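Local coordinates for putative uncharacterized protein (Bacteroides vulgatus, PDB 4F7A) that probably binds glycans, perhaps mucin O-glycans, at the cell surface as a SusD-family outer-membrane lipoprotein with a TPR-like fold, at residues H112-T117 and L162-D167; L207-S212 and S345-N350; G264-S269 and A402-T407. All coordinates share one frame; numbering follows the deposited sequence. Where two conformers were deposited one is given.

Interaction 1. Residues H112-T117 and L162-D167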
loop_
_atom_site.group_PDB
_atom_site.type_symbol
_atom_site.label_atom_id
_atom_site.label_comp_id
_atom_site.label_asym_id
_atom_site.label_seq_id
_atom_site.Cartn_x
_atom_site.Cartn_y
_atom_site.Cartn_z
ATOM N N HIS A 112 -17.591 -9.310 18.126
ATOM C CA HIS A 112 -16.216 -8.853 17.969
ATOM C C HIS A 112 -15.475 -9.537 16.812
ATOM O O HIS A 112 -14.763 -8.864 16.051
ATOM C CB HIS A 112 -15.421 -8.937 19.287
ATOM C CG HIS A 112 -15.320 -10.310 19.890
ATOM N ND1 HIS A 112 -16.321 -11.257 19.801
ATOM C CD2 HIS A 112 -14.357 -10.858 20.674
ATOM C CE1 HIS A 112 -15.964 -12.340 20.477
ATOM N NE2 HIS A 112 -14.773 -12.129 21.009
ATOM N N PHE A 113 -15.644 -10.852 16.664
ATOM C CA PHE A 113 -14.995 -11.578 15.548
ATOM C C PHE A 113 -15.604 -11.182 14.209
ATOM O O PHE A 113 -14.920 -11.121 13.190
ATOM C CB PHE A 113 -15.146 -13.093 15.717
ATOM C CG PHE A 113 -14.151 -13.741 16.700
ATOM C CD1 PHE A 113 -13.596 -13.030 17.769
ATOM C CD2 PHE A 113 -13.862 -15.105 16.588
ATOM C CE1 PHE A 113 -12.751 -13.649 18.671
ATOM C CE2 PHE A 113 -12.999 -15.739 17.485
ATOM C CZ PHE A 113 -12.442 -15.011 18.530
ATOM N N TYR A 114 -16.914 -10.942 14.214
ATOM C CA TYR A 114 -17.631 -10.408 13.038
ATOM C C TYR A 114 -17.060 -9.054 12.633
ATOM O O TYR A 114 -16.649 -8.860 11.488
ATOM C CB TYR A 114 -19.126 -10.284 13.349
ATOM C CG TYR A 114 -19.941 -9.604 12.249
ATOM C CD1 TYR A 114 -19.888 -10.048 10.923
ATOM C CD2 TYR A 114 -20.776 -8.538 12.541
ATOM C CE1 TYR A 114 -20.661 -9.413 9.912
ATOM C CE2 TYR A 114 -21.534 -7.909 11.552
ATOM C CZ TYR A 114 -21.459 -8.339 10.241
ATOM O OH TYR A 114 -22.232 -7.715 9.280
ATOM N N GLY A 115 -16.968 -8.135 13.583
ATOM C CA GLY A 115 -16.343 -6.835 13.313
ATOM C C GLY A 115 -14.933 -6.933 12.744
ATOM O O GLY A 115 -14.605 -6.306 11.743
ATOM N N ALA A 116 -14.098 -7.737 13.395
ATOM C CA ALA A 116 -12.724 -7.934 12.949
ATOM C C ALA A 116 -12.645 -8.533 11.534
ATOM O O ALA A 116 -11.807 -8.136 10.737
ATOM C CB ALA A 116 -11.965 -8.839 13.982
ATOM N N THR A 117 -13.497 -9.499 11.244
ATOM C CA THR A 117 -13.564 -10.106 9.928
ATOM C C THR A 117 -13.810 -9.045 8.877
ATOM O O THR A 117 -13.128 -9.018 7.858
ATOM C CB THR A 117 -14.691 -11.151 9.818
ATOM O OG1 THR A 117 -14.391 -12.261 10.641
ATOM C CG2 THR A 117 -14.854 -11.635 8.365
ATOM N N LEU A 162 -17.268 -1.227 6.941
ATOM C CA LEU A 162 -16.649 -0.592 8.079
ATOM C C LEU A 162 -17.696 -0.063 9.053
ATOM O O LEU A 162 -17.490 -0.126 10.264
ATOM C CB LEU A 162 -15.663 0.505 7.644
ATOM C CG LEU A 162 -14.418 -0.003 6.931
ATOM C CD1 LEU A 162 -13.527 1.209 6.498
ATOM C CD2 LEU A 162 -13.608 -1.004 7.755
ATOM N N ASP A 163 -18.827 0.421 8.553
ATOM C CA ASP A 163 -19.919 0.844 9.452
ATOM C C ASP A 163 -20.429 -0.349 10.260
ATOM O O ASP A 163 -20.648 -0.255 11.475
ATOM C CB ASP A 163 -21.106 1.431 8.679
ATOM C CG ASP A 163 -20.797 2.788 8.045
ATOM O OD1 ASP A 163 -19.847 3.465 8.471
ATOM O OD2 ASP A 163 -21.537 3.175 7.123
ATOM N N LYS A 164 -20.660 -1.464 9.571
ATOM C CA LYS A 164 -21.162 -2.663 10.246
ATOM C C LYS A 164 -20.143 -3.137 11.286
ATOM O O LYS A 164 -20.506 -3.517 12.412
ATOM C CB LYS A 164 -21.430 -3.772 9.233
ATOM C CG LYS A 164 -22.681 -3.565 8.404
ATOM C CD LYS A 164 -22.732 -4.561 7.262
ATOM C CE LYS A 164 -24.063 -4.478 6.554
ATOM N NZ LYS A 164 -24.043 -5.418 5.414
ATOM N N ALA A 165 -18.866 -3.081 10.912
ATOM C CA ALA A 165 -17.798 -3.503 11.812
ATOM C C ALA A 165 -17.740 -2.680 13.088
ATOM O O ALA A 165 -17.675 -3.258 14.173
ATOM C CB ALA A 165 -16.426 -3.451 11.107
ATOM N N VAL A 166 -17.673 -1.348 12.969
ATOM C CA VAL A 166 -17.543 -0.488 14.157
ATOM C C VAL A 166 -18.809 -0.576 15.032
ATOM O O VAL A 166 -18.723 -0.558 16.263
ATOM C CB VAL A 166 -17.147 0.996 13.842
ATOM C CG1 VAL A 166 -15.783 1.072 13.092
ATOM C CG2 VAL A 166 -18.203 1.745 13.070
ATOM N N ASP A 167 -19.970 -0.751 14.407
ATOM C CA ASP A 167 -21.218 -0.972 15.146
ATOM C C ASP A 167 -21.139 -2.267 15.964
ATOM O O ASP A 167 -21.453 -2.289 17.154
ATOM C CB ASP A 167 -22.403 -1.054 14.179
ATOM C CG ASP A 167 -22.902 0.310 13.733
ATOM O OD1 ASP A 167 -22.371 1.335 14.211
ATOM O OD2 ASP A 167 -23.829 0.345 12.893
#
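The helix that sets Gly115 against Ala165 is pinned at Phe113 O, which lies two residues before Gly115 and takes two bonds. The contact joins helices 111-132 and 151-174, which run antiparallel, consistent with a TPR-like fold. At Phe113 O, Thr117 N is the usual helical donor. Thr117 OG1 adds a second bond to Phe113 O at 2.8 Å and comes from the other face of the carbonyl plane, tilted 31° from it. Thr117 OG1 also bonds to Ser100 OG of helix 84-104. The two backbones come very close, with 3.9 Å between Gly115 CA and Ala165 CA. Glycine is what allows this, because a CB on Gly115 would sit about 3.1 Å from Ala165 O. In return, Ala165 CB lies 3.4 Å from Gly115 O and also touches Gly115 CA. Ala165 CB meets Leu118 and Ile119 of the same helix as Gly115. To one side of the Gly115-Ala165 approach, Tyr114 reaches over to Lys164. The Tyr114 side chain leaves on the side away from the backbone N (chi1 174°) and also touches Thr101 and Thr104 of helix 84-104. Behind the pair, Val166 packs on Ile197 and Ala200 of helix 193-210. The lysine chain runs extended past CG and takes its ammonium away from the contact. What meets the tyrosine is therefore methylene: Tyr114 OH rests 3.8 Å from Lys164 CD and 4.0 Å from Lys164 CB.

Interaction 2. Residues L207-S212 and S345-N350; sequences LAMRVS and SLRGIN
Ser212 OG sits over the centre of the Arg347 guanidinium, 3.1 Å from Arg347 CZ. It lies above the flat group and not at its edge. The angles to the N-H groups are poor, and this is a face contact. Ser212 CB follows behind at 3.8 Å from Arg347 CZ. Beside it, the methyl ends of Met209, a selenomethionine, and Ile349 meet tip to tip, with Met209 CE 3.8 Å from Ile349 CD1. The bent Met209 chain also brings its SE near Arg347 CD.

The next shell fixes these groups. Ser212 OG gives its proton to Met209 O at 2.7 Å, in the carbonyl plane and on a lone pair. Ser212 N bonds to the same oxygen, which ties down the end of helix 193-210. Arg347 runs extended from CG to NE, and this carries the guanidinium across to the serine. The guanidinium is held by a salt bridge from NE to Glu343 and a hydrogen bond from NH2 to Asn213, the residue after Ser212. NH1 makes a weak bond to Asn510 near the C terminus.

Helix 334-346 ends in a Schellman motif. Gly348 takes positive phi (73°), and its N bonds to Ser345 O at 3.0 Å. The turn brings Ile349 round to face Met209 and Thr220 of helix 216-228. Replacing Arg347 by alanine is likely to leave Glu343 without its charged mate and Asn213 OD1 without the NH2 donor. Since the serine proton is spent on Met209 O, the oxygen's electron-rich side is likely to face the cationic guanidinium, an electrostatic attraction that needs no shared proton.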
loop_
_atom_site.group_PDB
_atom_site.type_symbol
_atom_site.label_atom_id
_atom_site.label_comp_id
_atom_site.label_asym_id
_atom_site.label_seq_id
_atom_site.Cartn_x
_atom_site.Cartn_y
_atom_site.Cartn_z
ATOM N N LEU A 207 -9.442 5.513 3.021
ATOM C CA LEU A 207 -10.344 5.331 1.883
ATOM C C LEU A 207 -11.054 6.635 1.510
ATOM O O LEU A 207 -11.283 6.909 0.334
ATOM C CB LEU A 207 -11.351 4.244 2.180
ATOM C CG LEU A 207 -10.741 2.867 2.439
ATOM C CD1 LEU A 207 -11.831 1.841 2.666
ATOM C CD2 LEU A 207 -9.820 2.421 1.328
ATOM N N ALA A 208 -11.381 7.426 2.532
ATOM C CA ALA A 208 -11.971 8.746 2.370
ATOM C C ALA A 208 -11.063 9.682 1.588
ATOM O O ALA A 208 -11.522 10.351 0.661
ATOM C CB ALA A 208 -12.317 9.342 3.745
HETATM N N MSE A 209 -9.775 9.728 1.933
HETATM C CA MSE A 209 -8.857 10.559 1.180
HETATM C C MSE A 209 -8.652 10.017 -0.227
HETATM O O MSE A 209 -8.579 10.793 -1.181
HETATM C CB MSE A 209 -7.539 10.758 1.890
HETATM C CG MSE A 209 -7.639 11.566 3.158
HETATM SE SE MSE A 209 -8.500 13.292 3.015
HETATM C CE MSE A 209 -10.244 12.776 3.601
ATOM N N ARG A 210 -8.637 8.699 -0.380
ATOM C CA ARG A 210 -8.531 8.112 -1.711
ATOM C C ARG A 210 -9.606 8.654 -2.670
ATOM O O ARG A 210 -9.323 8.918 -3.827
ATOM C CB ARG A 210 -8.648 6.584 -1.685
ATOM C CG ARG A 210 -8.302 5.954 -3.071
ATOM C CD ARG A 210 -6.812 5.647 -3.232
ATOM N NE ARG A 210 -6.498 4.444 -2.483
ATOM C CZ ARG A 210 -5.639 4.349 -1.469
ATOM N NH1 ARG A 210 -4.931 5.391 -1.058
ATOM N NH2 ARG A 210 -5.487 3.184 -0.852
ATOM N N VAL A 211 -10.844 8.790 -2.190
ATOM C CA VAL A 211 -11.945 9.190 -3.068
ATOM C C VAL A 211 -12.132 10.716 -3.114
ATOM O O VAL A 211 -13.070 11.180 -3.742
ATOM C CB VAL A 211 -13.298 8.518 -2.698
ATOM C CG1 VAL A 211 -13.134 6.999 -2.626
ATOM C CG2 VAL A 211 -13.858 9.067 -1.401
ATOM N N SER A 212 -11.243 11.484 -2.472
ATOM C CA SER A 212 -11.447 12.942 -2.314
ATOM C C SER A 212 -11.439 13.751 -3.611
ATOM O O SER A 212 -12.109 14.783 -3.675
ATOM C CB SER A 212 -10.459 13.546 -1.309
ATOM O OG SER A 212 -9.122 13.371 -1.740
ATOM N N SER A 345 -7.310 18.309 6.472
ATOM C CA SER A 345 -7.288 19.727 6.876
ATOM C C SER A 345 -7.034 20.629 5.687
ATOM O O SER A 345 -7.708 21.641 5.516
ATOM C CB SER A 345 -6.253 19.958 7.971
ATOM O OG SER A 345 -6.700 19.357 9.173
ATOM N N LEU A 346 -6.080 20.243 4.841
ATOM C CA LEU A 346 -5.791 21.012 3.633
ATOM C C LEU A 346 -7.013 21.154 2.727
ATOM O O LEU A 346 -7.213 22.205 2.082
ATOM C CB LEU A 346 -4.632 20.372 2.863
ATOM C CG LEU A 346 -3.956 21.229 1.818
ATOM C CD1 LEU A 346 -3.386 22.449 2.485
ATOM C CD2 LEU A 346 -2.870 20.410 1.081
ATOM N N ARG A 347 -7.820 20.099 2.660
ATOM C CA ARG A 347 -9.053 20.093 1.842
ATOM C C ARG A 347 -10.271 20.688 2.549
ATOM O O ARG A 347 -11.359 20.783 1.951
ATOM C CB ARG A 347 -9.369 18.647 1.420
ATOM C CG ARG A 347 -8.399 18.088 0.415
ATOM C CD ARG A 347 -8.686 16.635 0.106
ATOM N NE ARG A 347 -7.725 16.121 -0.854
ATOM C CZ ARG A 347 -7.848 16.204 -2.185
ATOM N NH1 ARG A 347 -8.922 16.743 -2.754
ATOM N NH2 ARG A 347 -6.901 15.730 -2.957
ATOM N N GLY A 348 -10.113 21.099 3.806
ATOM C CA GLY A 348 -11.221 21.667 4.585
ATOM C C GLY A 348 -12.257 20.650 5.039
ATOM O O GLY A 348 -13.419 20.996 5.282
ATOM N N ILE A 349 -11.869 19.377 5.138
ATOM C CA ILE A 349 -12.815 18.338 5.476
ATOM C C ILE A 349 -12.375 17.535 6.698
ATOM O O ILE A 349 -12.807 16.399 6.891
ATOM C CB ILE A 349 -13.135 17.431 4.240
ATOM C CG1 ILE A 349 -11.892 16.703 3.718
ATOM C CG2 ILE A 349 -13.765 18.277 3.122
ATOM C CD1 ILE A 349 -12.161 15.870 2.419
ATOM N N ASN A 350 -11.534 18.144 7.538
ATOM C CA ASN A 350 -11.168 17.552 8.812
ATOM C C ASN A 350 -12.077 18.157 9.876
ATOM O O ASN A 350 -12.025 19.356 10.099
ATOM C CB ASN A 350 -9.694 17.850 9.129
ATOM C CG ASN A 350 -9.189 17.113 10.329
ATOM O OD1 ASN A 350 -9.959 16.725 11.203
ATOM N ND2 ASN A 350 -7.863 16.925 10.397
#

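Interaction 3. Residues G264-S269 and A402-T407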
loop_
_atom_site.group_PDB
_atom_site.type_symbol
_atom_site.label_atom_id
_atom_site.label_comp_id
_atom_site.label_asym_id
_atom_site.label_seq_id
_atom_site.Cartn_x
_atom_site.Cartn_y
_atom_site.Cartn_z
ATOM N N GLY A 264 15.226 1.923 -5.069
ATOM C CA GLY A 264 14.826 2.570 -6.325
ATOM C C GLY A 264 15.427 3.962 -6.470
ATOM O O GLY A 264 15.733 4.634 -5.474
ATOM N N ALA A 265 15.631 4.400 -7.709
ATOM C CA ALA A 265 16.195 5.737 -7.983
ATOM C C ALA A 265 15.445 6.918 -7.340
ATOM O O ALA A 265 16.080 7.874 -6.882
ATOM C CB ALA A 265 16.326 5.976 -9.516
ATOM N N THR A 266 14.122 6.874 -7.281
ATOM C CA THR A 266 13.372 8.000 -6.726
ATOM C C THR A 266 13.574 8.115 -5.231
ATOM O O THR A 266 13.783 9.196 -4.752
ATOM C CB THR A 266 11.840 7.987 -7.049
ATOM O OG1 THR A 266 11.633 7.844 -8.471
ATOM C CG2 THR A 266 11.202 9.291 -6.605
ATOM N N ILE A 267 13.539 6.999 -4.507
ATOM C CA ILE A 267 13.739 7.043 -3.063
ATOM C C ILE A 267 15.202 7.411 -2.739
ATOM O O ILE A 267 15.440 8.135 -1.769
ATOM C CB ILE A 267 13.196 5.772 -2.355
ATOM C CG1 ILE A 267 13.035 6.041 -0.843
ATOM C CG2 ILE A 267 14.073 4.522 -2.605
ATOM C CD1 ILE A 267 12.106 5.015 -0.119
ATOM N N ALA A 268 16.169 7.041 -3.589
ATOM C CA ALA A 268 17.561 7.521 -3.411
ATOM C C ALA A 268 17.645 9.045 -3.617
ATOM O O ALA A 268 18.263 9.736 -2.832
ATOM C CB ALA A 268 18.516 6.822 -4.348
ATOM N N SER A 269 16.976 9.557 -4.644
ATOM C CA SER A 269 16.920 11.000 -4.882
ATOM C C SER A 269 16.366 11.773 -3.679
ATOM O O SER A 269 16.963 12.756 -3.240
ATOM C CB SER A 269 16.081 11.314 -6.122
ATOM O OG SER A 269 15.871 12.703 -6.227
ATOM N N ALA A 402 16.418 15.513 -11.127
ATOM C CA ALA A 402 15.405 15.304 -10.067
ATOM C C ALA A 402 14.117 16.000 -10.438
ATOM O O ALA A 402 14.097 17.205 -10.763
ATOM C CB ALA A 402 15.885 15.811 -8.700
ATOM N N LEU A 403 13.035 15.247 -10.416
ATOM C CA LEU A 403 11.727 15.835 -10.677
ATOM C C LEU A 403 11.130 16.529 -9.454
ATOM O O LEU A 403 10.315 17.438 -9.590
ATOM C CB LEU A 403 10.760 14.775 -11.154
ATOM C CG LEU A 403 11.098 14.009 -12.427
ATOM C CD1 LEU A 403 9.897 13.125 -12.771
ATOM C CD2 LEU A 403 11.455 14.957 -13.598
ATOM N N ILE A 404 11.520 16.083 -8.261
ATOM C CA ILE A 404 10.986 16.636 -7.008
ATOM C C ILE A 404 11.884 17.784 -6.559
ATOM O O ILE A 404 13.087 17.595 -6.398
ATOM C CB ILE A 404 10.905 15.561 -5.914
ATOM C CG1 ILE A 404 10.097 14.334 -6.400
ATOM C CG2 ILE A 404 10.279 16.166 -4.665
ATOM C CD1 ILE A 404 10.296 12.989 -5.596
ATOM N N THR A 405 11.302 18.970 -6.403
ATOM C CA THR A 405 12.025 20.135 -5.952
ATOM C C THR A 405 11.557 20.658 -4.574
ATOM O O THR A 405 12.186 21.547 -4.004
ATOM C CB THR A 405 11.924 21.268 -6.983
ATOM O OG1 THR A 405 10.538 21.603 -7.173
ATOM C CG2 THR A 405 12.574 20.818 -8.321
ATOM N N THR A 406 10.501 20.085 -4.013
ATOM C CA THR A 406 9.979 20.592 -2.747
ATOM C C THR A 406 10.837 20.111 -1.581
ATOM O O THR A 406 11.360 19.016 -1.616
ATOM C CB THR A 406 8.476 20.249 -2.574
ATOM O OG1 THR A 406 7.932 21.092 -1.567
ATOM C CG2 THR A 406 8.256 18.772 -2.233
ATOM N N THR A 407 10.959 20.939 -0.550
ATOM C CA THR A 407 11.782 20.650 0.644
ATOM C C THR A 407 10.930 19.971 1.722
ATOM O O THR A 407 9.690 19.899 1.589
ATOM C CB THR A 407 12.323 21.948 1.238
ATOM O OG1 THR A 407 11.225 22.740 1.702
ATOM C CG2 THR A 407 13.134 22.772 0.188
HETATM O O HOH W 1 13.434 13.719 -7.609
#
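Thr266 chi1 of -52° sets OG1 beside the backbone N and swings CG2 to the far side of that N, while Ile404 swings CG1 anti to its carbonyl carbon (chi1 -54°) and carries on nearly extended to CD1. These settings bring the two methyls together, Thr266 CG2 3.9 Å from Ile404 CD1, with the side chains crossing at about a right angle. The contact lays the irregular loop before helix 416-431 against the first turn of helix 265-273. Gly264 is the N-cap of that helix, and its O takes the bond from Ala268 N. The methyl of Thr266 serves the loop, while its hydroxyl OG1 bonds to Phe451 N. Trp428, on helix 416-431, also packs against Thr266.

One turn on, Ser269 points toward the loop and rests OG 4.0 Å from Ala402 CB. A water, water 1, completes the join. It donates to Ser269 OG at 3.0 Å and accepts from Ile404 N at 3.1 Å. Ser269 OG is also hydrogen-bonded to Thr387 O, and the Ser269 backbone bonds to Thr387 as well. On the loop side, Ala402 N is held by Asp388 OD1, and Thr406 O by Tyr274 OH. Direct touching is thus slight: one methyl pair, and one hydroxyl oxygen resting on a methyl. Between the two segments the polar link runs through one water, which gives Ile404 N an acceptor.

Overall arrangement
From the N terminus, interaction 1 comes first and closes the loop between helices 111-132 and 151-174. It is complete before the others begin. Helix 193-210 follows, and Leu207 CD1 of interaction 2 touches Leu162 CD1 of interaction 1 at 4.2 Å, so these two contacts join through neighbouring helices. Interactions 2 and 3 cross: 207-212 and 264-269 come first, then 345-350 and 402-407 return to them in the same order. Interaction 2 ties helix 193-210 to the end of helix 334-346. Interaction 3 ties helix 265-273 to a late loop. Interactions 1 and 3 lie on opposite sides of the chain's centre, about 40 Å apart between centres.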